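Local coordinates for protein peptidoglycan glycosyltransferase (Atopobium parvulum, PDB 4OVD) that belongs to the penicillin-binding proteins, joining a dimerisation domain to a transpeptidase-family domain that carries the sequence motifs of penicillin-recognising enzymes, at residues Ser343-Ser351 / Asp466-Thr476; Phe317-Val325 / Ser352-Leu363. One frame throughout, in Å; residues are numbered along the deposited sequence.

Contact 1: Ser343-Ser351 / Asp466-Thr476; sequences SVREMLRRS and DMMTTVVKEGT
The guanidinium of Arg-345 has CG of Met-467, modelled as selenomethionine, 4.1 Å above one face of its plane and displaced from the centre of the group, while Asp-466 OD2 and Thr-470 OG1 lie at its edge. NH1 and NH2 both grip the single oxygen OD2, NH1 to OD2 measuring 2.7 Å, with the carboxylate turned 89° from the guanidinium; NH2 comes nearly along the C-O axis and NH1 from above the carboxylate plane. NH1 also donates to Thr-470 OG1 (2.9 Å), so one nitrogen ties together hydroxyl and carboxylate a helical turn apart. With CG anti to the backbone N (chi1 178°), the Arg-345 chain passes across Thr-470 before bending toward Asp-466.

The helices 344-350 and 466-474 of the transpeptidase domain pack at 46°, their axes approaching to 8.4 Å. Below these polar groups, the selenium of Met-467 rests against Arg-345 CA and Val-344 CG1, and Leu-348 CD2 lies 3.9 Å from Met-467 CB.

At the C-terminal ends, Arg-349 NH1 donates to the backbone carbonyl Glu-474 O (3.0 Å), and Gly-475, having no side chain, lets its CA come against Arg-349 CG. Glu-346 OE2 accepts from Arg-349 NH2 through its syn lone pair and also from Arg-350 NE (2.7 Å) in a salt-bridge network; Arg-349 NE faces OE1 at a distance too short to be taken literally. Ser-351, with positive phi, closes helix 344-350 in a Schellman motif, and a water bridges Leu-348 O to Thr-476 OG1, which is also hydrogen-bonded to Thr-491.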
# COMPACT_ATOMS: atom_id res chain seq x y z
N SER A 343 12.74 23.13 -11.59
CA SER A 343 13.41 22.68 -10.36
C SER A 343 12.94 21.21 -10.16
O SER A 343 11.96 20.78 -10.79
CB SER A 343 12.99 23.53 -9.20
OG SER A 343 11.57 23.38 -8.99
N VAL A 344 13.63 20.47 -9.31
CA VAL A 344 13.27 19.12 -8.97
C VAL A 344 11.86 19.18 -8.39
O VAL A 344 11.01 18.33 -8.66
CB VAL A 344 14.23 18.47 -7.98
CG1 VAL A 344 13.71 17.09 -7.55
CG2 VAL A 344 15.62 18.36 -8.59
N ARG A 345 11.61 20.17 -7.54
CA ARG A 345 10.25 20.42 -6.98
C ARG A 345 9.21 20.52 -8.12
O ARG A 345 8.18 19.86 -8.14
CB ARG A 345 10.22 21.70 -6.14
CG ARG A 345 8.84 22.02 -5.58
CD ARG A 345 8.83 23.41 -4.97
NE ARG A 345 9.85 23.60 -3.96
CZ ARG A 345 9.74 23.13 -2.72
NH1 ARG A 345 8.63 22.49 -2.32
NH2 ARG A 345 10.72 23.35 -1.86
N GLU A 346 9.52 21.28 -9.12
CA GLU A 346 8.59 21.40 -10.26
C GLU A 346 8.39 20.09 -11.02
O GLU A 346 7.31 19.82 -11.48
CB GLU A 346 9.13 22.48 -11.19
CG GLU A 346 8.32 22.69 -12.46
CD GLU A 346 6.90 23.09 -12.23
OE1 GLU A 346 6.56 23.50 -11.05
OE2 GLU A 346 6.14 22.96 -13.22
N MSE A 347 9.43 19.26 -11.18
CA MSE A 347 9.26 18.00 -11.93
C MSE A 347 8.28 17.14 -11.20
O MSE A 347 7.44 16.44 -11.84
CB MSE A 347 10.59 17.26 -12.03
CG MSE A 347 11.59 18.06 -12.78
SE MSE A 347 13.34 17.11 -12.72
CE MSE A 347 14.54 18.58 -13.12
N LEU A 348 8.31 17.20 -9.89
CA LEU A 348 7.36 16.49 -9.10
C LEU A 348 5.95 17.10 -9.11
O LEU A 348 4.99 16.40 -9.17
CB LEU A 348 7.89 16.35 -7.69
CG LEU A 348 7.53 15.06 -7.00
CD1 LEU A 348 8.23 13.89 -7.61
CD2 LEU A 348 7.71 15.09 -5.51
N ARG A 349 5.86 18.41 -9.04
CA ARG A 349 4.60 19.11 -9.04
C ARG A 349 3.77 18.73 -10.26
O ARG A 349 2.68 18.29 -10.15
CB ARG A 349 4.85 20.58 -9.02
CG ARG A 349 3.61 21.42 -8.89
CD ARG A 349 3.88 22.87 -9.18
NE ARG A 349 4.14 23.12 -10.56
CZ ARG A 349 3.21 23.20 -11.50
NH1 ARG A 349 1.93 23.08 -11.20
NH2 ARG A 349 3.57 23.41 -12.72
N ARG A 350 4.37 18.87 -11.43
CA ARG A 350 3.75 18.49 -12.68
C ARG A 350 3.92 17.03 -13.13
O ARG A 350 3.39 16.62 -14.12
CB ARG A 350 4.23 19.43 -13.75
CG ARG A 350 5.61 19.16 -14.25
CD ARG A 350 5.90 19.94 -15.51
NE ARG A 350 5.66 21.36 -15.36
CZ ARG A 350 5.08 22.12 -16.26
NH1 ARG A 350 4.66 21.60 -17.39
NH2 ARG A 350 4.91 23.40 -16.04
N SER A 351 4.67 16.25 -12.39
CA SER A 351 4.93 14.88 -12.72
C SER A 351 5.56 14.73 -14.07
O SER A 351 5.03 14.12 -14.95
CB SER A 351 3.69 14.04 -12.60
OG SER A 351 4.07 12.74 -12.34
N ASP A 466 8.26 18.30 1.82
CA ASP A 466 8.08 19.64 1.31
C ASP A 466 7.64 19.60 -0.16
O ASP A 466 6.72 20.30 -0.56
CB ASP A 466 9.32 20.52 1.46
CG ASP A 466 9.02 21.99 1.21
OD1 ASP A 466 8.30 22.58 2.04
OD2 ASP A 466 9.49 22.55 0.19
N MSE A 467 8.28 18.78 -0.97
CA MSE A 467 7.90 18.70 -2.35
C MSE A 467 6.56 18.03 -2.52
O MSE A 467 5.78 18.46 -3.33
CB MSE A 467 8.90 18.02 -3.27
CG MSE A 467 10.20 18.76 -3.24
SE MSE A 467 11.54 18.01 -4.45
CE MSE A 467 12.09 16.42 -3.43
N MSE A 468 6.24 17.04 -1.70
CA MSE A 468 4.95 16.36 -1.80
C MSE A 468 3.85 17.29 -1.38
O MSE A 468 2.72 17.14 -1.79
CB MSE A 468 4.95 15.13 -0.95
CG MSE A 468 5.85 14.13 -1.65
SE MSE A 468 6.06 12.66 -0.34
CE MSE A 468 4.26 11.93 -0.27
N THR A 469 4.17 18.27 -0.53
CA THR A 469 3.20 19.27 -0.15
C THR A 469 2.89 20.20 -1.35
O THR A 469 1.74 20.58 -1.54
CB THR A 469 3.71 20.07 1.06
OG1 THR A 469 3.92 19.12 2.10
CG2 THR A 469 2.70 21.15 1.52
N THR A 470 3.91 20.53 -2.16
CA THR A 470 3.76 21.36 -3.36
C THR A 470 2.88 20.65 -4.34
O THR A 470 2.06 21.28 -4.99
CB THR A 470 5.13 21.59 -4.02
OG1 THR A 470 5.90 22.44 -3.17
CG2 THR A 470 5.04 22.31 -5.32
N VAL A 471 2.99 19.34 -4.40
CA VAL A 471 2.16 18.54 -5.32
C VAL A 471 0.68 18.77 -5.03
O VAL A 471 -0.13 18.86 -5.93
CB VAL A 471 2.44 17.01 -5.23
CG1 VAL A 471 1.40 16.18 -6.05
CG2 VAL A 471 3.85 16.72 -5.79
N VAL A 472 0.34 18.81 -3.76
CA VAL A 472 -1.02 18.91 -3.34
C VAL A 472 -1.46 20.35 -3.32
O VAL A 472 -2.60 20.64 -3.57
CB VAL A 472 -1.22 18.23 -1.98
CG1 VAL A 472 -2.59 18.48 -1.46
CG2 VAL A 472 -1.07 16.73 -2.11
N LYS A 473 -0.58 21.25 -2.94
CA LYS A 473 -1.00 22.63 -2.91
C LYS A 473 -1.02 23.30 -4.26
O LYS A 473 -1.90 24.17 -4.55
CB LYS A 473 -0.08 23.45 -1.98
CG LYS A 473 -0.44 23.29 -0.50
CD LYS A 473 0.32 24.31 0.35
CE LYS A 473 -0.20 24.40 1.79
NZ LYS A 473 -0.16 23.10 2.54
N GLU A 474 -0.03 22.96 -5.08
CA GLU A 474 0.16 23.63 -6.33
C GLU A 474 0.19 22.79 -7.54
O GLU A 474 0.38 23.33 -8.60
CB GLU A 474 1.54 24.38 -6.26
CG GLU A 474 1.51 25.38 -5.11
CD GLU A 474 2.80 26.07 -4.74
OE1 GLU A 474 3.96 25.73 -5.20
OE2 GLU A 474 2.61 26.99 -3.91
N GLY A 475 -0.02 21.47 -7.41
CA GLY A 475 0.07 20.62 -8.57
C GLY A 475 -1.07 19.68 -8.80
O GLY A 475 -2.22 19.98 -8.50
N THR A 476 -0.72 18.48 -9.24
CA THR A 476 -1.73 17.53 -9.67
C THR A 476 -2.49 16.94 -8.55
O THR A 476 -3.43 16.18 -8.77
CB THR A 476 -1.05 16.37 -10.41
OG1 THR A 476 -0.11 15.75 -9.53
CG2 THR A 476 -0.31 16.89 -11.66
O HOH W 1 2.50 15.12 -9.35

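Contact 2: Phe317-Val325 / Ser352-Leu363; sequences FNIPTELQV and SNVGMAFLETQL
In the transpeptidase domain, helix 353-363 lies across two short strands of separate antiparallel sheets, making an angle of 127° with strand 317-319 (paired with 340-343) at 9.2 Å between axes and approaching strand 322-325 (paired with 328-331) more closely, to 8.2 Å.

Phe-317 and Phe-358 meet obliquely, their ring planes 52° apart, with Phe-317 CD1 3.5 Å from Phe-358 CE1. The Phe-317 ring also meets Leu-363, whose CD1 is 3.4 Å from its CZ, and Leu-359, whose CD2 touches its CE2. CG of Phe-358 is anti to its backbone N (chi1 170°), which swings the ring over Ile-319; the Ile-319 methyl CD1 makes a CH-pi contact 4.1 Å from the ring centroid. On the opposite face lies Gln-362 CG, displaced from the ring centre.

Toward the start of the helix, Val-354 fits into the turn between the strands. Its CG1 lies 3.6 Å from Ile-319 CG2 and also near Pro-320 O, while CG2 faces Thr-321 O and Glu-322 CA. Along strand 322-325, Leu-323 CD2 and Val-325 CG1 both settle on Ala-357 CB.

No hydrogen bond crosses the interface: Ile-319 O and Pro-320 O bond instead to Arg-336, and the N-cap Ser-352, whose OG accepts from Gly-355 N, is also bonded to Asp-332. The two segments are therefore held together by van der Waals packing of apolar side chains.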
# COMPACT_ATOMS: atom_id res chain seq x y z
N PHE A 317 17.08 22.50 -13.70
CA PHE A 317 17.64 21.92 -14.94
C PHE A 317 16.81 22.24 -16.16
O PHE A 317 15.59 22.50 -16.08
CB PHE A 317 17.73 20.42 -14.81
CG PHE A 317 18.50 19.98 -13.60
CD1 PHE A 317 19.87 19.82 -13.67
CD2 PHE A 317 17.86 19.75 -12.41
CE1 PHE A 317 20.59 19.44 -12.56
CE2 PHE A 317 18.58 19.42 -11.28
CZ PHE A 317 19.94 19.23 -11.37
N ASN A 318 17.50 22.32 -17.29
CA ASN A 318 16.83 22.61 -18.55
C ASN A 318 16.28 21.27 -19.08
O ASN A 318 17.01 20.40 -19.52
CB ASN A 318 17.78 23.30 -19.53
CG ASN A 318 17.05 23.90 -20.71
OD1 ASN A 318 16.24 24.83 -20.58
ND2 ASN A 318 17.33 23.39 -21.87
N ILE A 319 14.98 21.09 -18.98
CA ILE A 319 14.39 19.79 -19.36
C ILE A 319 13.81 19.81 -20.78
O ILE A 319 12.87 20.60 -21.05
CB ILE A 319 13.37 19.38 -18.28
CG1 ILE A 319 14.03 19.28 -16.85
CG2 ILE A 319 12.70 18.05 -18.59
CD1 ILE A 319 15.12 18.26 -16.72
N PRO A 320 14.32 18.95 -21.70
CA PRO A 320 13.76 18.94 -23.05
C PRO A 320 12.36 18.42 -23.12
O PRO A 320 11.82 17.92 -22.13
CB PRO A 320 14.73 18.04 -23.85
CG PRO A 320 15.32 17.14 -22.83
CD PRO A 320 15.34 17.89 -21.52
N THR A 321 11.74 18.51 -24.30
CA THR A 321 10.34 18.04 -24.45
C THR A 321 10.33 16.58 -24.45
O THR A 321 9.32 15.98 -24.12
CB THR A 321 9.69 18.52 -25.78
OG1 THR A 321 10.66 18.33 -26.80
CG2 THR A 321 9.37 20.01 -25.75
N GLU A 322 11.43 15.98 -24.88
CA GLU A 322 11.51 14.54 -24.92
C GLU A 322 12.94 14.17 -24.69
O GLU A 322 13.77 15.02 -24.86
CB GLU A 322 11.09 14.00 -26.30
CG GLU A 322 11.94 14.56 -27.45
CD GLU A 322 11.53 14.05 -28.85
OE1 GLU A 322 10.49 13.39 -28.99
OE2 GLU A 322 12.27 14.32 -29.83
N LEU A 323 13.19 12.92 -24.30
CA LEU A 323 14.54 12.42 -24.09
C LEU A 323 14.62 11.00 -24.60
O LEU A 323 13.69 10.23 -24.40
CB LEU A 323 14.86 12.41 -22.59
CG LEU A 323 16.26 11.96 -22.11
CD1 LEU A 323 17.41 12.80 -22.66
CD2 LEU A 323 16.34 12.00 -20.59
N GLN A 324 15.71 10.65 -25.28
CA GLN A 324 15.92 9.29 -25.77
C GLN A 324 16.49 8.46 -24.60
O GLN A 324 17.51 8.82 -24.01
CB GLN A 324 16.93 9.30 -26.93
CG GLN A 324 17.27 7.95 -27.56
CD GLN A 324 16.13 7.32 -28.36
OE1 GLN A 324 16.09 6.09 -28.55
NE2 GLN A 324 15.19 8.14 -28.83
N VAL A 325 15.80 7.39 -24.23
CA VAL A 325 16.27 6.45 -23.18
C VAL A 325 16.32 5.09 -23.83
O VAL A 325 15.28 4.51 -24.19
CB VAL A 325 15.34 6.37 -21.96
CG1 VAL A 325 15.34 7.71 -21.23
CG2 VAL A 325 13.94 5.94 -22.37
N SER A 352 6.72 15.32 -14.24
CA SER A 352 7.46 15.17 -15.53
C SER A 352 8.28 13.87 -15.62
O SER A 352 9.27 13.66 -14.88
CB SER A 352 8.45 16.32 -15.62
OG SER A 352 9.38 16.22 -16.70
N ASN A 353 7.88 13.00 -16.52
CA ASN A 353 8.65 11.81 -16.78
C ASN A 353 9.99 12.12 -17.33
O ASN A 353 10.96 11.45 -17.00
CB ASN A 353 7.96 10.86 -17.78
CG ASN A 353 6.69 10.28 -17.21
OD1 ASN A 353 6.57 10.05 -16.01
ND2 ASN A 353 5.81 9.96 -18.07
N VAL A 354 10.03 13.08 -18.25
CA VAL A 354 11.29 13.47 -18.84
C VAL A 354 12.30 13.95 -17.80
O VAL A 354 13.46 13.56 -17.82
CB VAL A 354 11.12 14.55 -19.90
CG1 VAL A 354 12.48 14.95 -20.47
CG2 VAL A 354 10.28 14.02 -21.07
N GLY A 355 11.84 14.74 -16.86
CA GLY A 355 12.72 15.29 -15.82
C GLY A 355 13.25 14.15 -14.96
O GLY A 355 14.44 14.15 -14.61
N MSE A 356 12.38 13.20 -14.58
CA MSE A 356 12.82 12.04 -13.79
C MSE A 356 13.88 11.22 -14.49
O MSE A 356 14.95 10.85 -13.93
CB MSE A 356 11.64 11.16 -13.49
CG MSE A 356 10.67 11.65 -12.46
SE MSE A 356 11.45 12.13 -10.74
CE MSE A 356 11.40 14.01 -10.82
N ALA A 357 13.66 10.99 -15.77
CA ALA A 357 14.66 10.17 -16.52
C ALA A 357 15.95 10.96 -16.64
O ALA A 357 17.02 10.38 -16.70
CB ALA A 357 14.15 9.86 -17.90
N PHE A 358 15.85 12.26 -16.79
CA PHE A 358 17.02 13.09 -16.86
C PHE A 358 17.79 12.98 -15.54
O PHE A 358 19.04 12.75 -15.51
CB PHE A 358 16.63 14.54 -17.11
CG PHE A 358 17.76 15.49 -16.96
CD1 PHE A 358 18.04 16.04 -15.72
CD2 PHE A 358 18.51 15.89 -18.06
CE1 PHE A 358 19.10 16.93 -15.55
CE2 PHE A 358 19.56 16.79 -17.89
CZ PHE A 358 19.87 17.29 -16.62
N LEU A 359 17.06 13.07 -14.45
CA LEU A 359 17.73 13.03 -13.14
C LEU A 359 18.46 11.73 -12.95
O LEU A 359 19.62 11.70 -12.58
CB LEU A 359 16.74 13.24 -12.01
CG LEU A 359 16.12 14.64 -11.86
CD1 LEU A 359 15.17 14.58 -10.69
CD2 LEU A 359 17.21 15.68 -11.63
N GLU A 360 17.80 10.64 -13.26
CA GLU A 360 18.43 9.33 -13.07
C GLU A 360 19.56 9.13 -14.01
O GLU A 360 20.55 8.53 -13.62
CB GLU A 360 17.43 8.18 -13.25
CG GLU A 360 17.89 6.79 -12.79
CD GLU A 360 18.91 6.13 -13.69
OE1 GLU A 360 18.89 6.40 -14.90
OE2 GLU A 360 19.66 5.26 -13.17
N THR A 361 19.42 9.55 -15.25
CA THR A 361 20.49 9.24 -16.20
C THR A 361 21.68 10.17 -16.09
O THR A 361 22.77 9.73 -16.24
CB THR A 361 20.01 9.20 -17.67
OG1 THR A 361 19.47 10.46 -18.00
CG2 THR A 361 18.94 8.11 -17.92
N GLN A 362 21.48 11.46 -15.83
CA GLN A 362 22.58 12.41 -15.78
C GLN A 362 23.15 12.64 -14.41
O GLN A 362 24.28 13.06 -14.29
CB GLN A 362 22.09 13.75 -16.29
CG GLN A 362 21.53 13.68 -17.71
CD GLN A 362 22.59 13.29 -18.73
OE1 GLN A 362 22.42 12.38 -19.53
NE2 GLN A 362 23.73 13.93 -18.62
N LEU A 363 22.37 12.42 -13.35
CA LEU A 363 22.88 12.72 -12.03
C LEU A 363 23.00 11.52 -11.12
O LEU A 363 23.99 11.40 -10.45
CB LEU A 363 21.95 13.72 -11.35
CG LEU A 363 21.78 15.01 -12.17
CD1 LEU A 363 20.76 15.90 -11.52
CD2 LEU A 363 23.13 15.72 -12.26

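Overall arrangement
Contacts 1 and 2, with centres about 16 Å apart, meet at Met-347, which makes no contact with helix 466-474. Its carbonyl O lies 2.7 Å from Ser-352 N, a probable hydrogen bond at the junction of the two consecutive helices, and its CE packs 3.6 Å from Phe-317 CD2. In sequence, Ser-351 and Asn-353 at this junction match the SxN motif of the family. Ser-351 OG is hydrogen-bonded to Lys-298, which fits the SxxK motif begun by Ser-295, and to Lys-490 of the KTG motif. The junction that the two contacts share thus lies at the probable active site; a bound calcium ion lies about 5 Å from the Thr-476 side chain and about 10 Å from that of Ser-352.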